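Local structure of uncharacterized GST-like proteinprotein (3IC8) at residues A92-W97 with D172-A177; P200-D203 with S207-V210; P242-T247 with E283-R288. The protein is of unknown function but resembles glutathione S-transferases and may bind glutathione. One frame throughout, in Å; residues are numbered along the deposited sequence.

In the fold
The three contacts are small, and they differ chemically as their places differ. Interactions 1 and 2 belong to the helical part of the chain and share helix 180-193 as a neighbour, with centres about 17 Å apart. Interaction 1 is an apolar surface contact between helix 88-110 and a loop. Interaction 2 is partly buried and combines a valine pair with a weak serine-to-aspartate hydrogen bond; the carboxylate also bonds to a neighbouring subunit. Interaction 3 sits across the chain's centre from interaction 2, about 42 Å away between centres. There a loop covers part of the C-terminal antiparallel strands, again mainly through apolar atoms but with a glutamate at the margin.

Interaction 1: residues A92-W97 with D172-A177; sequences AGLAAW and DFLFGA
The ring of Phe175 receives methyl CD2 of Leu94 obliquely; CD2 lies 3.5 Å from CE1 of Phe175, with CZ slightly farther off. Two other rings belong to the packing within each segment: the carbonyl oxygen of Gly176 lies at the edge of the Phe173 ring, in its plane, and Leu94 O stands likewise at the edge of the indole of Trp97. Across the contact, the side chains of Leu94 and Phe175 run past one another antiparallel. Leu94 carries its CG anti to the backbone N (chi1 -166°), which sends the branched end out from helix 88-110 toward the loop. Its CD2 also meets CD1 of Leu174 at 4.3 Å, so one methyl serves both loop residues. The loop presents them together because Phe173 to Gly176 form a type I beta turn, closed by a weak bond from Gly176 N to Phe173 O (3.4 Å). Gly176, at phi 89° and psi -89°, suits the end of this turn, since a beta carbon there would jam against the preceding carbonyl oxygen. The turn leads into helix 180-193 of the GST C-terminal domain, whose Asp182 accepts a hydrogen bond from Leu174 N through OD1. Phe175 also packs on Ala90 and Val91 of helix 88-110, while Leu174 packs on Val185 and Trp211. Helices 88-110 and 180-193 are also tied directly, Ser184 OG bonding to Ala95 O. Leucine and phenylalanine bring bulk without any need for polar partners, so the attraction between the segments is dispersion and removal of apolar surface from water, and direction probably comes from the turn's own backbone and from Asp182 rather than from the side chains that touch.

Interaction 2: residues P200-D203 with S207-V210; sequences PFVD and SVSV
Asp203 OD1 is gripped by two groups: Ser209 OG donates a weak hydrogen bond to it at 3.3 Å, and Lys193 NZ, from helix 180-193, forms a salt bridge with it. The other oxygen, OD2, bonds to Ser36 OG and Tyr9 OH of a neighbouring subunit. Aspartate suits the place because its short side chain offers two acceptors. Its CB points away from helix 206-216, yet with CG beside the backbone N (chi1 -69°) the carboxylate swings back to within reach of the serine, whose chi1 of -156° turns its small hydroxyl toward Asp203. Beside this polar pair the contact is apolar: Val202 CG1 meets Val208 CG1 at 4.4 Å, a loose methyl pair. These valines face the interior of the GST-type helical domain, packing on Leu192 and Leu189 respectively along helix 180-193. The short helix 200-203 thus packs against the start of helix 206-216, which follows it closely in the chain. With a lysine and three hydroxyls around it, the carboxylate probably remains ionised, and much of its fixing would come from the lysine and the neighbouring subunit, Ser209 adding a lesser hold.

Interaction 3: residues P242-T247 with E283-R288; sequences PLPDET and ELILRR
Pro244 and Ile285 point their ends at one another from loop and strand, bringing CD of the proline ring to 4.0 Å from the terminal methyl CD1 of Ile285. The same methyl meets Leu243 CD2 at 4.2 Å; the leucine's CB does not head for the strand, but its branched end bends closer. The rigid proline ring and this branched end offer Ile285 apolar surface without needing polar partners. Ile285 places CG1 beside its backbone N (chi1 -45°), and CD1 at the end of that longer branch does the touching. Its strand, 284-290, lies between strands 272-279 and 296-300 in an antiparallel run, which appears to be an addition to the thioredoxin-like and helical domains of a classical GST. From those flanking strands Phe278 and His299 also pack against Ile285, a beta-branched residue well suited to an extended backbone. Glu283 lies roughly perpendicular to Pro244. With its outer carbons stretched out, OE1 passes CG of Pro244 at 4.1 Å in a van der Waals contact only, while OE2 is hydrogen-bonded to His299 ND1. Glu246 OE2 lies 6.6 Å from Glu283 OE1, like charges not in contact, probably offset by the Glu246 OE1 salt bridge to Arg281 and by His299.

Interaction 1: residues A92-W97 with D172-A177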
ATOM      1  N   ALA A  92     -25.259  15.018   5.994  1.00 22.73           N
ATOM      2  CA  ALA A  92     -26.189  14.215   6.714  1.00 22.97           C
ATOM      3  C   ALA A  92     -27.184  13.579   5.781  1.00 23.26           C
ATOM      4  O   ALA A  92     -27.523  12.441   5.951  1.00 24.48           O
ATOM      5  CB  ALA A  92     -26.876  15.017   7.707  1.00 22.63           C
ATOM      6  N   GLY A  93     -27.657  14.335   4.807  1.00 22.67           N
ATOM      7  CA  GLY A  93     -28.581  13.822   3.834  1.00 21.75           C
ATOM      8  C   GLY A  93     -28.009  12.736   2.978  1.00 22.41           C
ATOM      9  O   GLY A  93     -28.625  11.757   2.777  1.00 22.56           O
ATOM     10  N   LEU A  94     -26.805  12.912   2.491  1.00 22.86           N
ATOM     11  CA  LEU A  94     -26.178  11.887   1.699  1.00 23.01           C
ATOM     12  C   LEU A  94     -25.948  10.594   2.474  1.00 23.03           C
ATOM     13  O   LEU A  94     -26.154   9.528   1.963  1.00 22.60           O
ATOM     14  CB  LEU A  94     -24.884  12.397   1.121  1.00 22.77           C
ATOM     15  CG  LEU A  94     -24.337  11.534   0.018  1.00 23.95           C
ATOM     16  CD1 LEU A  94     -25.240  11.535  -1.144  1.00 24.81           C
ATOM     17  CD2 LEU A  94     -22.947  11.913  -0.352  1.00 23.63           C
ATOM     18  N   ALA A  95     -25.524  10.720   3.712  1.00 22.42           N
ATOM     19  CA  ALA A  95     -25.347   9.592   4.560  1.00 22.15           C
ATOM     20  C   ALA A  95     -26.651   8.887   4.814  1.00 22.12           C
ATOM     21  O   ALA A  95     -26.724   7.720   4.774  1.00 22.19           O
ATOM     22  CB  ALA A  95     -24.727  10.004   5.834  1.00 21.16           C
ATOM     23  N   ALA A  96     -27.698   9.624   5.059  1.00 22.56           N
ATOM     24  CA  ALA A  96     -28.985   9.029   5.282  1.00 22.94           C
ATOM     25  C   ALA A  96     -29.475   8.269   4.073  1.00 23.41           C
ATOM     26  O   ALA A  96     -30.060   7.226   4.210  1.00 23.84           O
ATOM     27  CB  ALA A  96     -29.966  10.056   5.661  1.00 22.34           C
ATOM     28  N   TRP A  97     -29.252   8.815   2.893  1.00 23.25           N
ATOM     29  CA  TRP A  97     -29.585   8.138   1.664  1.00 23.51           C
ATOM     30  C   TRP A  97     -28.789   6.872   1.443  1.00 23.60           C
ATOM     31  O   TRP A  97     -29.307   5.901   0.995  1.00 23.70           O
ATOM     32  CB  TRP A  97     -29.422   9.086   0.485  1.00 23.58           C
ATOM     33  CG  TRP A  97     -29.500   8.455  -0.826  1.00 25.22           C
ATOM     34  CD1 TRP A  97     -30.607   8.247  -1.546  1.00 25.51           C
ATOM     35  CD2 TRP A  97     -28.425   7.957  -1.607  1.00 25.75           C
ATOM     36  NE1 TRP A  97     -30.313   7.646  -2.709  1.00 26.58           N
ATOM     37  CE2 TRP A  97     -28.971   7.451  -2.772  1.00 26.38           C
ATOM     38  CE3 TRP A  97     -27.053   7.886  -1.431  1.00 25.08           C
ATOM     39  CZ2 TRP A  97     -28.205   6.885  -3.748  1.00 25.80           C
ATOM     40  CZ3 TRP A  97     -26.310   7.318  -2.393  1.00 25.51           C
ATOM     41  CH2 TRP A  97     -26.876   6.828  -3.537  1.00 24.80           C
ATOM     42  N   ASP A 172     -10.235  13.395  -3.014  1.00 26.64           N
ATOM     43  CA  ASP A 172      -9.961  12.333  -2.083  1.00 26.24           C
ATOM     44  C   ASP A 172     -11.198  11.647  -1.525  1.00 25.64           C
ATOM     45  O   ASP A 172     -11.234  10.461  -1.383  1.00 25.54           O
ATOM     46  CB  ASP A 172      -9.030  12.820  -0.970  1.00 26.58           C
ATOM     47  CG  ASP A 172      -7.594  12.823  -1.388  1.00 27.92           C
ATOM     48  OD1 ASP A 172      -7.187  11.895  -2.062  1.00 30.40           O
ATOM     49  OD2 ASP A 172      -6.871  13.756  -1.069  1.00 31.13           O
ATOM     50  N   PHE A 173     -12.196  12.438  -1.205  1.00 24.68           N
ATOM     51  CA  PHE A 173     -13.379  12.000  -0.521  1.00 24.09           C
ATOM     52  C   PHE A 173     -14.615  12.618  -1.139  1.00 24.10           C
ATOM     53  O   PHE A 173     -14.517  13.419  -2.021  1.00 24.31           O
ATOM     54  CB  PHE A 173     -13.292  12.318   0.949  1.00 23.88           C
ATOM     55  CG  PHE A 173     -12.177  11.647   1.633  1.00 21.85           C
ATOM     56  CD1 PHE A 173     -10.996  12.283   1.821  1.00 20.44           C
ATOM     57  CD2 PHE A 173     -12.301  10.386   2.090  1.00 19.45           C
ATOM     58  CE1 PHE A 173      -9.992  11.676   2.437  1.00 20.58           C
ATOM     59  CE2 PHE A 173     -11.283   9.792   2.711  1.00 20.73           C
ATOM     60  CZ  PHE A 173     -10.127  10.436   2.879  1.00 19.37           C
ATOM     61  N   LEU A 174     -15.776  12.193  -0.693  1.00 23.42           N
ATOM     62  CA  LEU A 174     -17.029  12.578  -1.303  1.00 23.38           C
ATOM     63  C   LEU A 174     -17.332  14.060  -1.211  1.00 22.94           C
ATOM     64  O   LEU A 174     -17.881  14.629  -2.102  1.00 22.17           O
ATOM     65  CB  LEU A 174     -18.188  11.762  -0.739  1.00 23.40           C
ATOM     66  CG  LEU A 174     -18.185  10.258  -0.936  1.00 23.27           C
ATOM     67  CD1 LEU A 174     -19.303   9.679  -0.237  1.00 22.19           C
ATOM     68  CD2 LEU A 174     -18.268   9.908  -2.330  1.00 24.31           C
ATOM     69  N   PHE A 175     -16.957  14.669  -0.114  1.00 22.23           N
ATOM     70  CA  PHE A 175     -17.190  16.065   0.089  1.00 22.28           C
ATOM     71  C   PHE A 175     -15.911  16.845   0.169  1.00 22.57           C
ATOM     72  O   PHE A 175     -15.866  17.829   0.821  1.00 23.45           O
ATOM     73  CB  PHE A 175     -18.010  16.299   1.323  1.00 21.26           C
ATOM     74  CG  PHE A 175     -19.437  16.034   1.138  1.00 22.74           C
ATOM     75  CD1 PHE A 175     -19.958  14.805   1.378  1.00 22.70           C
ATOM     76  CD2 PHE A 175     -20.281  17.023   0.737  1.00 21.93           C
ATOM     77  CE1 PHE A 175     -21.254  14.575   1.216  1.00 21.61           C
ATOM     78  CE2 PHE A 175     -21.579  16.774   0.578  1.00 21.94           C
ATOM     79  CZ  PHE A 175     -22.061  15.553   0.811  1.00 22.89           C
ATOM     80  N   GLY A 176     -14.867  16.413  -0.501  1.00 22.84           N
ATOM     81  CA  GLY A 176     -13.611  17.088  -0.348  1.00 22.86           C
ATOM     82  C   GLY A 176     -12.865  16.473   0.793  1.00 23.28           C
ATOM     83  O   GLY A 176     -12.087  15.587   0.629  1.00 24.34           O
ATOM     84  N   ALA A 177     -13.109  16.997   1.967  1.00 22.73           N
ATOM     85  CA  ALA A 177     -12.694  16.396   3.186  1.00 21.78           C
ATOM     86  C   ALA A 177     -13.566  15.204   3.488  1.00 21.35           C
ATOM     87  O   ALA A 177     -14.659  15.107   3.031  1.00 21.02           O
ATOM     88  CB  ALA A 177     -12.791  17.381   4.269  1.00 21.66           C
TER

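Interaction 2: residues P200-D203 with S207-V210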
ATOM      1  N   PRO A 200     -17.228  -7.409  -8.454  1.00 19.82           N
ATOM      2  CA  PRO A 200     -17.255  -6.652  -9.691  1.00 19.64           C
ATOM      3  C   PRO A 200     -18.231  -5.492  -9.624  1.00 19.10           C
ATOM      4  O   PRO A 200     -18.105  -4.547 -10.335  1.00 19.50           O
ATOM      5  CB  PRO A 200     -17.700  -7.691 -10.696  1.00 19.72           C
ATOM      6  CG  PRO A 200     -17.284  -8.898 -10.152  1.00 19.59           C
ATOM      7  CD  PRO A 200     -17.513  -8.813  -8.731  1.00 19.80           C
ATOM      8  N   PHE A 201     -19.200  -5.579  -8.742  1.00 17.39           N
ATOM      9  CA  PHE A 201     -20.101  -4.490  -8.547  1.00 16.28           C
ATOM     10  C   PHE A 201     -19.377  -3.255  -8.046  1.00 16.00           C
ATOM     11  O   PHE A 201     -19.772  -2.170  -8.366  1.00 14.38           O
ATOM     12  CB  PHE A 201     -21.208  -4.878  -7.597  1.00 15.84           C
ATOM     13  CG  PHE A 201     -22.191  -5.793  -8.180  1.00 14.95           C
ATOM     14  CD1 PHE A 201     -22.940  -5.416  -9.250  1.00 15.79           C
ATOM     15  CD2 PHE A 201     -22.392  -7.025  -7.645  1.00 13.38           C
ATOM     16  CE1 PHE A 201     -23.843  -6.252  -9.769  1.00 14.09           C
ATOM     17  CE2 PHE A 201     -23.268  -7.854  -8.168  1.00 14.84           C
ATOM     18  CZ  PHE A 201     -24.001  -7.473  -9.235  1.00 15.15           C
ATOM     19  N   VAL A 202     -18.296  -3.458  -7.316  1.00 15.59           N
ATOM     20  CA  VAL A 202     -17.364  -2.402  -7.024  1.00 16.33           C
ATOM     21  C   VAL A 202     -16.170  -2.285  -7.968  1.00 16.91           C
ATOM     22  O   VAL A 202     -15.865  -1.233  -8.432  1.00 16.83           O
ATOM     23  CB  VAL A 202     -16.819  -2.551  -5.648  1.00 15.89           C
ATOM     24  CG1 VAL A 202     -16.019  -1.380  -5.298  1.00 15.39           C
ATOM     25  CG2 VAL A 202     -17.891  -2.731  -4.694  1.00 15.55           C
ATOM     26  N   ASP A 203     -15.496  -3.383  -8.242  1.00 17.22           N
ATOM     27  CA  ASP A 203     -14.215  -3.370  -8.926  1.00 17.71           C
ATOM     28  C   ASP A 203     -14.252  -2.860 -10.371  1.00 18.16           C
ATOM     29  O   ASP A 203     -13.256  -2.445 -10.899  1.00 18.36           O
ATOM     30  CB  ASP A 203     -13.517  -4.723  -8.802  1.00 17.56           C
ATOM     31  CG  ASP A 203     -13.046  -5.011  -7.398  1.00 18.00           C
ATOM     32  OD1 ASP A 203     -13.018  -4.104  -6.589  1.00 20.41           O
ATOM     33  OD2 ASP A 203     -12.715  -6.141  -7.086  1.00 17.81           O
ATOM     34  N   SER A 207     -12.121   4.093 -10.005  1.00 18.98           N
ATOM     35  CA  SER A 207     -12.023   5.237  -9.130  1.00 18.86           C
ATOM     36  C   SER A 207     -12.660   4.971  -7.810  1.00 18.75           C
ATOM     37  O   SER A 207     -12.196   5.423  -6.819  1.00 19.57           O
ATOM     38  CB  SER A 207     -12.711   6.423  -9.754  1.00 18.84           C
ATOM     39  OG  SER A 207     -11.867   7.087 -10.631  1.00 19.48           O
ATOM     40  N   VAL A 208     -13.755   4.259  -7.824  1.00 18.56           N
ATOM     41  CA  VAL A 208     -14.434   3.869  -6.630  1.00 18.20           C
ATOM     42  C   VAL A 208     -13.619   2.941  -5.760  1.00 18.66           C
ATOM     43  O   VAL A 208     -13.595   3.064  -4.565  1.00 18.41           O
ATOM     44  CB  VAL A 208     -15.726   3.219  -6.996  1.00 17.84           C
ATOM     45  CG1 VAL A 208     -16.551   2.987  -5.805  1.00 17.95           C
ATOM     46  CG2 VAL A 208     -16.443   4.075  -7.936  1.00 16.16           C
ATOM     47  N   SER A 209     -12.961   1.995  -6.385  1.00 19.19           N
ATOM     48  CA  SER A 209     -12.182   1.007  -5.684  1.00 19.57           C
ATOM     49  C   SER A 209     -11.007   1.625  -4.934  1.00 19.35           C
ATOM     50  O   SER A 209     -10.703   1.239  -3.838  1.00 19.14           O
ATOM     51  CB  SER A 209     -11.735  -0.065  -6.671  1.00 19.50           C
ATOM     52  OG  SER A 209     -11.451  -1.288  -6.044  1.00 22.80           O
ATOM     53  N   VAL A 210     -10.352   2.587  -5.549  1.00 19.54           N
ATOM     54  CA  VAL A 210      -9.278   3.304  -4.919  1.00 19.23           C
ATOM     55  C   VAL A 210      -9.753   4.109  -3.737  1.00 19.55           C
ATOM     56  O   VAL A 210      -9.139   4.123  -2.709  1.00 19.23           O
ATOM     57  CB  VAL A 210      -8.636   4.228  -5.924  1.00 19.93           C
ATOM     58  CG1 VAL A 210      -7.796   5.266  -5.278  1.00 18.70           C
ATOM     59  CG2 VAL A 210      -7.877   3.460  -6.902  1.00 20.34           C
TER

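Interaction 3: residues P242-T247 with E283-R288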
ATOM      1  N   PRO A 242     -24.581  15.584  32.498  1.00 28.95           N
ATOM      2  CA  PRO A 242     -25.539  16.664  32.595  1.00 29.12           C
ATOM      3  C   PRO A 242     -26.217  16.794  31.264  1.00 29.20           C
ATOM      4  O   PRO A 242     -25.578  16.589  30.265  1.00 29.83           O
ATOM      5  CB  PRO A 242     -24.656  17.874  32.862  1.00 28.94           C
ATOM      6  CG  PRO A 242     -23.350  17.506  32.400  1.00 29.15           C
ATOM      7  CD  PRO A 242     -23.211  16.071  32.659  1.00 28.96           C
ATOM      8  N   LEU A 243     -27.494  17.121  31.275  1.00 28.88           N
ATOM      9  CA  LEU A 243     -28.281  17.265  30.084  1.00 28.60           C
ATOM     10  C   LEU A 243     -27.894  18.483  29.297  1.00 28.55           C
ATOM     11  O   LEU A 243     -27.388  19.422  29.821  1.00 28.87           O
ATOM     12  CB  LEU A 243     -29.738  17.397  30.451  1.00 28.52           C
ATOM     13  CG  LEU A 243     -30.338  16.395  31.398  1.00 28.42           C
ATOM     14  CD1 LEU A 243     -31.745  16.679  31.571  1.00 26.85           C
ATOM     15  CD2 LEU A 243     -30.183  15.053  30.850  1.00 28.82           C
ATOM     16  N   PRO A 244     -28.198  18.477  28.026  1.00 28.89           N
ATOM     17  CA  PRO A 244     -27.871  19.595  27.169  1.00 29.07           C
ATOM     18  C   PRO A 244     -28.648  20.821  27.572  1.00 29.67           C
ATOM     19  O   PRO A 244     -29.727  20.717  28.107  1.00 29.74           O
ATOM     20  CB  PRO A 244     -28.328  19.108  25.815  1.00 29.03           C
ATOM     21  CG  PRO A 244     -28.285  17.708  25.912  1.00 28.63           C
ATOM     22  CD  PRO A 244     -28.677  17.343  27.248  1.00 28.60           C
ATOM     23  N   ASP A 245     -28.096  21.990  27.325  1.00 30.10           N
ATOM     24  CA  ASP A 245     -28.737  23.194  27.784  1.00 30.73           C
ATOM     25  C   ASP A 245     -29.644  23.776  26.745  1.00 30.54           C
ATOM     26  O   ASP A 245     -30.193  24.827  26.938  1.00 30.75           O
ATOM     27  CB  ASP A 245     -27.733  24.231  28.259  1.00 30.95           C
ATOM     28  CG  ASP A 245     -26.654  24.469  27.275  1.00 32.93           C
ATOM     29  OD1 ASP A 245     -25.698  25.161  27.626  1.00 34.50           O
ATOM     30  OD2 ASP A 245     -26.750  23.960  26.152  1.00 34.27           O
ATOM     31  N   GLU A 246     -29.812  23.074  25.647  1.00 30.38           N
ATOM     32  CA  GLU A 246     -30.609  23.548  24.542  1.00 30.03           C
ATOM     33  C   GLU A 246     -32.063  23.697  24.927  1.00 29.75           C
ATOM     34  O   GLU A 246     -32.571  22.939  25.713  1.00 30.02           O
ATOM     35  CB  GLU A 246     -30.453  22.588  23.377  1.00 30.05           C
ATOM     36  CG  GLU A 246     -31.678  22.391  22.565  1.00 30.19           C
ATOM     37  CD  GLU A 246     -31.440  21.507  21.378  1.00 30.72           C
ATOM     38  OE1 GLU A 246     -32.209  21.598  20.425  1.00 29.72           O
ATOM     39  OE2 GLU A 246     -30.486  20.728  21.393  1.00 29.40           O
ATOM     40  N   THR A 247     -32.725  24.693  24.369  1.00 29.45           N
ATOM     41  CA  THR A 247     -34.125  24.935  24.654  1.00 29.10           C
ATOM     42  C   THR A 247     -34.921  24.589  23.429  1.00 28.93           C
ATOM     43  O   THR A 247     -34.632  25.034  22.348  1.00 28.56           O
ATOM     44  CB  THR A 247     -34.367  26.391  24.971  1.00 29.12           C
ATOM     45  OG1 THR A 247     -33.790  27.187  23.946  1.00 29.15           O
ATOM     46  CG2 THR A 247     -33.708  26.760  26.253  1.00 28.79           C
ATOM     47  N   GLU A 283     -31.948  14.985  19.628  1.00 25.29           N
ATOM     48  CA  GLU A 283     -31.921  14.011  20.697  1.00 25.27           C
ATOM     49  C   GLU A 283     -33.116  13.888  21.622  1.00 24.66           C
ATOM     50  O   GLU A 283     -33.743  14.842  21.959  1.00 24.13           O
ATOM     51  CB  GLU A 283     -30.698  14.297  21.550  1.00 25.85           C
ATOM     52  CG  GLU A 283     -30.108  13.128  22.213  1.00 27.46           C
ATOM     53  CD  GLU A 283     -28.875  13.486  22.970  1.00 31.38           C
ATOM     54  OE1 GLU A 283     -28.649  14.661  23.247  1.00 33.67           O
ATOM     55  OE2 GLU A 283     -28.113  12.593  23.288  1.00 31.73           O
ATOM     56  N   LEU A 284     -33.377  12.681  22.060  1.00 24.25           N
ATOM     57  CA  LEU A 284     -34.253  12.429  23.166  1.00 24.41           C
ATOM     58  C   LEU A 284     -33.524  11.640  24.234  1.00 24.44           C
ATOM     59  O   LEU A 284     -32.870  10.681  23.938  1.00 24.43           O
ATOM     60  CB  LEU A 284     -35.468  11.653  22.717  1.00 24.71           C
ATOM     61  CG  LEU A 284     -36.264  12.184  21.552  1.00 24.50           C
ATOM     62  CD1 LEU A 284     -36.827  11.066  20.809  1.00 24.13           C
ATOM     63  CD2 LEU A 284     -37.322  13.018  22.053  1.00 24.98           C
ATOM     64  N   ILE A 285     -33.652  12.043  25.483  1.00 24.52           N
ATOM     65  CA  ILE A 285     -33.000  11.350  26.572  1.00 24.60           C
ATOM     66  C   ILE A 285     -33.961  10.759  27.584  1.00 24.92           C
ATOM     67  O   ILE A 285     -34.844  11.408  28.064  1.00 24.81           O
ATOM     68  CB  ILE A 285     -32.057  12.255  27.291  1.00 24.51           C
ATOM     69  CG1 ILE A 285     -31.233  13.022  26.296  1.00 24.70           C
ATOM     70  CG2 ILE A 285     -31.128  11.472  28.102  1.00 24.42           C
ATOM     71  CD1 ILE A 285     -30.069  13.619  26.878  1.00 23.79           C
ATOM     72  N   LEU A 286     -33.733   9.534  27.947  1.00 24.91           N
ATOM     73  CA  LEU A 286     -34.662   8.934  28.809  1.00 25.50           C
ATOM     74  C   LEU A 286     -33.942   8.277  29.967  1.00 25.52           C
ATOM     75  O   LEU A 286     -32.890   7.715  29.807  1.00 25.05           O
ATOM     76  CB  LEU A 286     -35.544   8.041  27.963  1.00 25.60           C
ATOM     77  CG  LEU A 286     -36.222   6.801  28.428  1.00 24.95           C
ATOM     78  CD1 LEU A 286     -36.826   6.130  27.253  1.00 24.68           C
ATOM     79  CD2 LEU A 286     -35.159   5.973  29.031  1.00 24.40           C
ATOM     80  N   ARG A 287     -34.517   8.437  31.149  1.00 25.63           N
ATOM     81  CA  ARG A 287     -33.954   7.970  32.393  1.00 25.95           C
ATOM     82  C   ARG A 287     -34.646   6.697  32.784  1.00 25.78           C
ATOM     83  O   ARG A 287     -35.825   6.618  32.738  1.00 25.94           O
ATOM     84  CB  ARG A 287     -34.118   9.021  33.479  1.00 26.13           C
ATOM     85  CG  ARG A 287     -33.493   8.681  34.808  1.00 26.85           C
ATOM     86  CD  ARG A 287     -34.264   9.288  35.955  1.00 29.05           C
ATOM     87  NE  ARG A 287     -33.415   9.654  37.078  1.00 30.91           N
ATOM     88  CZ  ARG A 287     -33.475   9.093  38.282  1.00 32.37           C
ATOM     89  NH1 ARG A 287     -34.338   8.134  38.544  1.00 32.36           N
ATOM     90  NH2 ARG A 287     -32.660   9.492  39.232  1.00 32.14           N
ATOM     91  N   ARG A 288     -33.887   5.679  33.126  1.00 25.83           N
ATOM     92  CA  ARG A 288     -34.447   4.449  33.628  1.00 25.76           C
ATOM     93  C   ARG A 288     -33.544   3.897  34.695  1.00 26.09           C
ATOM     94  O   ARG A 288     -32.392   4.201  34.722  1.00 26.16           O
ATOM     95  CB  ARG A 288     -34.627   3.439  32.515  1.00 25.34           C
ATOM     96  CG  ARG A 288     -33.423   3.227  31.689  1.00 25.52           C
ATOM     97  CD  ARG A 288     -33.640   2.163  30.691  1.00 25.31           C
ATOM     98  NE  ARG A 288     -33.808   0.872  31.304  1.00 25.51           N
ATOM     99  CZ  ARG A 288     -32.814   0.059  31.600  1.00 24.39           C
ATOM    100  NH1 ARG A 288     -31.585   0.394  31.324  1.00 21.73           N
ATOM    101  NH2 ARG A 288     -33.065  -1.101  32.146  1.00 24.55           N
TER